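Long-range contact in acyl-CoA thioester hydrolase ybgC (Escherichia coli K-12, PDB 3GRH), which is a putative thioesterase of the outer membrane, a pectinesterase-family lipoprotein that neither binds pectin nor shows pectinesterase activity: residues A[116-128]-A[166-178]. Sequence-based numbering, arbitrary orientation.
Sequences EYQGTVYVPAAPG and KYMPGKPAWYMYD
Tyr122 and Pro124 meet Tyr167, Ala173 and Met176 in a buried, mainly apolar contact with polar bonds at both ends, where a loop and the first turn of helix 174-181 pack on the outside of strand 115-123, near one end of the pectinesterase-type parallel beta-helix. The Tyr122 and Tyr167 rings are near parallel, 26° between planes, but slid apart with centroids 5.0 Å from each other, which leaves the Tyr167 hydroxyl above the rim of the Tyr122 face. Ala173, the helix N-cap residue, sets CB 3.7 Å from Tyr122 CB. Met176, bent at its last torsion (chi3 75°), brings SD to 3.7 Å from Pro124 CA and sets its methyl CE 3.9 Å from Tyr122 CB. Trp197 adds an edge-to-face partner for Tyr122. At one end Thr120 OG1 donates to Tyr167 OH (2.8 Å), lying in the plane of that ring at its edge; Gln93 also bonds this hydroxyl. The extended Lys166 chain delivers NZ to a lone pair of Thr120 O, 2.8 Å away, and two waters accept from the same ammonium. At the other end Ala125 N donates almost straight (167°) to Tyr175 OH at 3.1 Å, a hydroxyl shared with Gln199. A phenylalanine in place of Tyr167 would probably keep much of the ring packing but leave Thr120 OG1 and Gln93 without their common hydroxyl partner. Tyrosine hydroxyls and one ammonium thus tie the loop and helix start to polar groups at Thr120 and Ala125, flanking a middle held by apolar side-chain contacts among Tyr122, Pro124, Ala173 and Met176.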
# COMPACT_ATOMS: atom_id res chain seq x y z
N GLU A 116 4.56 -13.91 -17.97
CA GLU A 116 3.31 -13.75 -17.28
C GLU A 116 3.22 -14.96 -16.38
O GLU A 116 3.38 -16.12 -16.81
CB GLU A 116 2.15 -13.74 -18.29
CG GLU A 116 2.00 -12.47 -19.11
CD GLU A 116 3.10 -12.26 -20.13
OE1 GLU A 116 3.52 -13.26 -20.80
OE2 GLU A 116 3.54 -11.07 -20.27
N TYR A 117 2.92 -14.71 -15.13
CA TYR A 117 2.90 -15.73 -14.07
C TYR A 117 1.52 -15.65 -13.41
O TYR A 117 1.26 -14.79 -12.63
CB TYR A 117 4.04 -15.48 -13.08
CG TYR A 117 5.39 -15.58 -13.76
CD1 TYR A 117 6.01 -16.80 -13.94
CD2 TYR A 117 6.04 -14.48 -14.19
CE1 TYR A 117 7.24 -16.89 -14.59
CE2 TYR A 117 7.23 -14.58 -14.87
CZ TYR A 117 7.80 -15.79 -15.06
OH TYR A 117 9.01 -15.84 -15.72
N GLN A 118 0.65 -16.57 -13.78
CA GLN A 118 -0.72 -16.55 -13.23
C GLN A 118 -0.73 -17.35 -11.91
O GLN A 118 -0.28 -18.48 -11.83
CB GLN A 118 -1.75 -17.14 -14.22
CG GLN A 118 -3.22 -17.09 -13.68
CD GLN A 118 -4.27 -17.92 -14.44
OE1 GLN A 118 -4.07 -19.12 -14.77
NE2 GLN A 118 -5.42 -17.32 -14.67
N GLY A 119 -1.26 -16.75 -10.85
CA GLY A 119 -1.48 -17.43 -9.61
C GLY A 119 -1.03 -16.58 -8.44
O GLY A 119 -0.25 -15.64 -8.58
N THR A 120 -1.51 -16.95 -7.27
CA THR A 120 -1.13 -16.29 -6.06
C THR A 120 0.33 -16.50 -5.72
O THR A 120 0.93 -17.52 -6.08
CB THR A 120 -2.00 -16.78 -4.90
OG1 THR A 120 -1.94 -18.20 -4.84
CG2 THR A 120 -3.45 -16.29 -4.98
N VAL A 121 0.88 -15.58 -4.90
CA VAL A 121 2.24 -15.77 -4.33
C VAL A 121 2.02 -15.38 -2.88
O VAL A 121 1.70 -14.23 -2.56
CB VAL A 121 3.24 -14.84 -4.96
CG1 VAL A 121 4.59 -14.97 -4.26
CG2 VAL A 121 3.40 -15.10 -6.45
N TYR A 122 2.22 -16.33 -2.00
CA TYR A 122 2.12 -16.11 -0.55
C TYR A 122 3.52 -16.28 0.02
O TYR A 122 4.18 -17.31 -0.18
CB TYR A 122 1.23 -17.14 0.06
CG TYR A 122 -0.27 -17.00 -0.16
CD1 TYR A 122 -0.82 -15.96 -0.93
CD2 TYR A 122 -1.10 -17.96 0.32
CE1 TYR A 122 -2.16 -15.88 -1.16
CE2 TYR A 122 -2.42 -17.88 0.07
CZ TYR A 122 -2.94 -16.84 -0.62
OH TYR A 122 -4.33 -16.76 -0.83
N VAL A 123 3.99 -15.23 0.70
CA VAL A 123 5.37 -15.24 1.25
C VAL A 123 5.20 -15.24 2.76
O VAL A 123 4.76 -14.27 3.33
CB VAL A 123 6.21 -14.04 0.84
CG1 VAL A 123 7.69 -14.23 1.24
CG2 VAL A 123 6.19 -13.87 -0.70
N PRO A 124 5.53 -16.33 3.41
CA PRO A 124 5.27 -16.42 4.85
C PRO A 124 6.28 -15.72 5.70
O PRO A 124 7.34 -15.30 5.25
CB PRO A 124 5.30 -17.95 5.08
CG PRO A 124 6.21 -18.41 4.09
CD PRO A 124 5.94 -17.64 2.88
N ALA A 125 5.86 -15.49 6.94
CA ALA A 125 6.81 -15.06 7.96
C ALA A 125 7.93 -16.11 8.05
O ALA A 125 7.69 -17.33 7.96
CB ALA A 125 6.09 -14.86 9.28
N ALA A 126 9.16 -15.62 8.17
CA ALA A 126 10.33 -16.47 8.17
C ALA A 126 11.42 -15.69 8.86
O ALA A 126 11.36 -14.50 8.90
CB ALA A 126 10.75 -16.73 6.75
N PRO A 127 12.41 -16.38 9.37
CA PRO A 127 13.56 -15.74 9.98
C PRO A 127 14.42 -14.88 9.08
O PRO A 127 15.13 -13.97 9.61
CB PRO A 127 14.40 -16.92 10.43
CG PRO A 127 13.91 -18.10 9.70
CD PRO A 127 12.47 -17.85 9.51
N GLY A 128 14.46 -15.20 7.80
CA GLY A 128 15.21 -14.45 6.83
C GLY A 128 14.30 -13.71 5.84
O GLY A 128 13.12 -14.13 5.58
N LYS A 166 -1.09 -26.83 -4.94
CA LYS A 166 -0.20 -25.71 -4.73
C LYS A 166 0.02 -25.45 -3.24
O LYS A 166 1.14 -25.17 -2.81
CB LYS A 166 -0.82 -24.48 -5.38
CG LYS A 166 0.05 -23.32 -5.35
CD LYS A 166 -0.53 -22.20 -6.18
CE LYS A 166 0.40 -20.96 -6.15
NZ LYS A 166 -0.06 -19.93 -7.20
N TYR A 167 -1.06 -25.47 -2.48
CA TYR A 167 -1.04 -25.28 -1.04
C TYR A 167 -1.58 -26.55 -0.42
O TYR A 167 -2.65 -27.04 -0.75
CB TYR A 167 -1.90 -24.06 -0.61
CG TYR A 167 -1.45 -22.80 -1.25
CD1 TYR A 167 -0.30 -22.14 -0.82
CD2 TYR A 167 -2.17 -22.22 -2.29
CE1 TYR A 167 0.14 -21.04 -1.45
CE2 TYR A 167 -1.77 -21.09 -2.89
CZ TYR A 167 -0.60 -20.46 -2.47
OH TYR A 167 -0.13 -19.35 -3.10
N MET A 168 -0.75 -27.12 0.45
CA MET A 168 -1.06 -28.33 1.19
C MET A 168 -0.42 -28.22 2.58
O MET A 168 0.54 -27.49 2.78
CB MET A 168 -0.43 -29.56 0.53
CG MET A 168 -0.67 -29.75 -0.92
SD MET A 168 -0.15 -31.38 -1.42
CE MET A 168 -1.55 -32.40 -0.85
N PRO A 169 -0.96 -28.90 3.58
CA PRO A 169 -0.35 -28.92 4.86
C PRO A 169 1.10 -29.35 4.69
O PRO A 169 1.43 -30.26 3.92
CB PRO A 169 -1.15 -29.96 5.62
CG PRO A 169 -2.41 -30.02 4.96
CD PRO A 169 -2.18 -29.73 3.54
N GLY A 170 1.98 -28.70 5.36
CA GLY A 170 3.37 -29.13 5.17
C GLY A 170 4.08 -28.44 4.05
O GLY A 170 5.32 -28.57 3.93
N LYS A 171 3.38 -27.67 3.20
CA LYS A 171 4.13 -26.78 2.35
C LYS A 171 4.15 -25.42 3.04
O LYS A 171 3.29 -25.13 3.87
CB LYS A 171 3.54 -26.67 0.92
CG LYS A 171 3.52 -27.94 0.07
CD LYS A 171 2.97 -27.60 -1.33
CE LYS A 171 2.93 -28.76 -2.27
NZ LYS A 171 2.91 -28.26 -3.72
N PRO A 172 5.15 -24.57 2.72
CA PRO A 172 5.14 -23.24 3.22
C PRO A 172 3.85 -22.48 2.80
O PRO A 172 3.19 -22.71 1.75
CB PRO A 172 6.37 -22.57 2.55
CG PRO A 172 7.28 -23.74 2.33
CD PRO A 172 6.32 -24.85 1.91
N ALA A 173 3.46 -21.62 3.68
CA ALA A 173 2.36 -20.73 3.45
C ALA A 173 1.06 -21.43 3.68
O ALA A 173 -0.01 -20.85 3.49
CB ALA A 173 2.37 -20.03 1.99
N TRP A 174 1.08 -22.68 4.13
CA TRP A 174 -0.19 -23.32 4.51
C TRP A 174 -1.02 -22.50 5.48
O TRP A 174 -2.23 -22.43 5.32
CB TRP A 174 0.06 -24.69 5.14
CG TRP A 174 -1.22 -25.36 5.55
CD1 TRP A 174 -1.65 -25.58 6.78
CD2 TRP A 174 -2.27 -25.78 4.67
NE1 TRP A 174 -2.89 -26.18 6.75
CE2 TRP A 174 -3.30 -26.30 5.45
CE3 TRP A 174 -2.43 -25.76 3.28
CZ2 TRP A 174 -4.47 -26.81 4.90
CZ3 TRP A 174 -3.58 -26.30 2.73
CH2 TRP A 174 -4.58 -26.78 3.53
N TYR A 175 -0.38 -21.96 6.52
CA TYR A 175 -1.14 -21.27 7.54
C TYR A 175 -1.91 -20.10 6.92
O TYR A 175 -3.01 -19.74 7.40
CB TYR A 175 -0.25 -20.85 8.69
CG TYR A 175 0.60 -19.64 8.44
CD1 TYR A 175 0.16 -18.39 8.82
CD2 TYR A 175 1.87 -19.77 7.94
CE1 TYR A 175 0.92 -17.27 8.55
CE2 TYR A 175 2.69 -18.64 7.72
CZ TYR A 175 2.22 -17.39 8.04
OH TYR A 175 3.02 -16.30 7.79
N MET A 176 -1.31 -19.47 5.91
CA MET A 176 -1.93 -18.33 5.18
C MET A 176 -3.15 -18.80 4.38
O MET A 176 -4.27 -18.29 4.53
CB MET A 176 -0.89 -17.68 4.26
CG MET A 176 0.19 -17.00 5.06
SD MET A 176 1.63 -16.42 4.14
CE MET A 176 0.93 -14.98 3.35
N TYR A 177 -2.95 -19.83 3.56
CA TYR A 177 -4.00 -20.38 2.76
C TYR A 177 -5.11 -20.88 3.63
O TYR A 177 -6.27 -20.62 3.34
CB TYR A 177 -3.47 -21.48 1.90
CG TYR A 177 -4.53 -22.14 1.09
CD1 TYR A 177 -5.01 -21.50 -0.06
CD2 TYR A 177 -5.09 -23.33 1.47
CE1 TYR A 177 -6.01 -22.06 -0.81
CE2 TYR A 177 -6.06 -23.90 0.72
CZ TYR A 177 -6.51 -23.26 -0.42
OH TYR A 177 -7.55 -23.93 -1.12
N ASP A 178 -4.76 -21.59 4.69
CA ASP A 178 -5.78 -22.24 5.56
C ASP A 178 -6.65 -21.24 6.29
O ASP A 178 -7.83 -21.46 6.49
CB ASP A 178 -5.09 -23.12 6.57
CG ASP A 178 -5.99 -24.11 7.24
OD1 ASP A 178 -6.96 -24.61 6.63
OD2 ASP A 178 -5.65 -24.39 8.40
O HOH W 1 0.91 -20.73 -9.68
O HOH W 2 -2.81 -19.65 -7.45